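Local coordinates for propionate kinase (Francisella tularensis subsp. tularensis, PDB 3KHY) that phosphorylates propionate with ATP, probably also making acetyl phosphate from acetate and ATP in a reversible, magnesium-dependent reaction, and works as a homodimer, at the interface of chains A and B. Coordinates in Å, arbitrary orientation; residue numbers count along the deposited sequence, not the author numbering. Chains: chain A/B, Propionate kinase.

The interface of chains A and B. Residues chain A 151-153, 155; chain B 291, 294-295, 298.
Part of the two-fold homodimer interface of this acetokinase-family enzyme, this patch sets the short helix 151-154 of chain A against one flank of the long helix 287-307 of chain B, the patch centre about 20 Å from the predicted active-site residue A:Asp142. A:Tyr152 buries the most surface, 95 Å². Its CG sits in the crowded position between backbone N and carbonyl carbon (chi1 74°), which sends the ring obliquely across the partner helix toward B:His298. A:Tyr152 CE1 lies 3.6 Å from B:His298 ND1, and B:His298 CB lies in plane at the tyrosine edge. The tyrosine turns its CD1/CE1 edge to the face of the imidazole, the planes 87° apart. The imidazole is carried toward chain A with CG anti to the backbone N (chi1 177°). A:Ile153 lays its CG1 over the same face of B:His298, 3.8 Å from the centroid, and this methylene also covers the rim of one tyrosine face, so it fills the corner between the rings. At the root of A:Tyr152, CB rests 3.7 Å from B:Glu294 CB, and the B:Leu291 methyl CD1 also packs on it. B:Ile295 brings CG1 to 3.7 Å from A:Tyr152 CA. Farther along, the other B:Leu291 methyl, CD2, touches the carboxylate OE1 of extended A:Glu155 at 3.5 Å, the side chains crossing nearly at right angles. A water bridges the backbone carbonyls, 2.8 Å from A:Tyr152 O and 3.1 Å from B:Ile295 O.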
loop_
_atom_site.group_PDB
_atom_site.type_symbol
_atom_site.label_atom_id
_atom_site.label_comp_id
_atom_site.label_asym_id
_atom_site.label_seq_id
_atom_site.Cartn_x
_atom_site.Cartn_y
_atom_site.Cartn_z
ATOM N N SER A 151 13.696 8.563 -6.317
ATOM C CA SER A 151 13.703 8.352 -4.868
ATOM C C SER A 151 12.420 8.745 -4.157
ATOM O O SER A 151 12.011 8.065 -3.217
ATOM C CB SER A 151 14.890 9.096 -4.237
ATOM O OG SER A 151 16.105 8.521 -4.685
ATOM N N TYR A 152 11.782 9.835 -4.576
ATOM C CA TYR A 152 10.532 10.233 -3.925
ATOM C C TYR A 152 9.414 9.216 -4.174
ATOM O O TYR A 152 8.366 9.260 -3.530
ATOM C CB TYR A 152 10.088 11.650 -4.331
ATOM C CG TYR A 152 9.513 11.779 -5.726
ATOM C CD1 TYR A 152 8.138 11.730 -5.942
ATOM C CD2 TYR A 152 10.342 11.970 -6.825
ATOM C CE1 TYR A 152 7.604 11.852 -7.227
ATOM C CE2 TYR A 152 9.821 12.096 -8.102
ATOM C CZ TYR A 152 8.459 12.035 -8.300
ATOM O OH TYR A 152 7.958 12.157 -9.581
ATOM N N ILE A 153 9.642 8.304 -5.105
ATOM C CA ILE A 153 8.674 7.241 -5.379
ATOM C C ILE A 153 9.112 5.922 -4.723
ATOM O O ILE A 153 8.301 5.227 -4.125
ATOM C CB ILE A 153 8.471 7.037 -6.892
ATOM C CG1 ILE A 153 7.680 8.215 -7.465
ATOM C CG2 ILE A 153 7.713 5.722 -7.157
ATOM C CD1 ILE A 153 7.583 8.242 -8.988
ATOM N N GLU A 155 11.497 5.394 -2.187
ATOM C CA GLU A 155 11.732 5.410 -0.745
ATOM C C GLU A 155 10.446 5.312 0.076
ATOM O O GLU A 155 9.416 5.867 -0.289
ATOM C CB GLU A 155 12.529 6.661 -0.334
ATOM C CG GLU A 155 13.997 6.624 -0.762
ATOM C CD GLU A 155 14.803 7.821 -0.260
ATOM O OE1 GLU A 155 14.347 8.535 0.671
ATOM O OE2 GLU A 155 15.899 8.046 -0.804
ATOM N N LEU B 291 12.676 16.618 0.023
ATOM C CA LEU B 291 12.332 15.240 -0.316
ATOM C C LEU B 291 11.102 14.777 0.466
ATOM O O LEU B 291 10.231 14.103 -0.075
ATOM C CB LEU B 291 13.514 14.294 -0.037
ATOM C CG LEU B 291 13.283 12.797 -0.289
ATOM C CD1 LEU B 291 12.901 12.501 -1.743
ATOM C CD2 LEU B 291 14.536 11.980 0.124
ATOM N N GLU B 294 8.073 15.924 -1.193
ATOM C CA GLU B 294 7.796 15.198 -2.420
ATOM C C GLU B 294 7.159 13.855 -2.123
ATOM O O GLU B 294 6.164 13.495 -2.743
ATOM C CB GLU B 294 9.058 15.017 -3.263
ATOM C CG GLU B 294 9.618 16.350 -3.792
ATOM C CD GLU B 294 8.574 17.140 -4.581
ATOM O OE1 GLU B 294 8.092 16.640 -5.610
ATOM O OE2 GLU B 294 8.221 18.260 -4.169
ATOM N N ILE B 295 7.731 13.109 -1.182
ATOM C CA ILE B 295 7.198 11.777 -0.867
ATOM C C ILE B 295 5.769 11.908 -0.328
ATOM O O ILE B 295 4.861 11.200 -0.749
ATOM C CB ILE B 295 8.094 11.056 0.163
ATOM C CG1 ILE B 295 9.481 10.792 -0.443
ATOM C CG2 ILE B 295 7.446 9.756 0.652
ATOM C CD1 ILE B 295 10.487 10.240 0.564
ATOM N N HIS B 298 3.349 13.236 -3.209
ATOM C CA HIS B 298 3.177 12.248 -4.266
ATOM C C HIS B 298 2.250 11.134 -3.804
ATOM O O HIS B 298 1.402 10.661 -4.563
ATOM C CB HIS B 298 4.526 11.674 -4.700
ATOM C CG HIS B 298 4.407 10.598 -5.734
ATOM N ND1 HIS B 298 4.196 10.869 -7.069
ATOM C CD2 HIS B 298 4.461 9.249 -5.627
ATOM C CE1 HIS B 298 4.128 9.734 -7.741
ATOM N NE2 HIS B 298 4.284 8.736 -6.889
HETATM O O HOH W 1 5.810 8.849 -2.471
#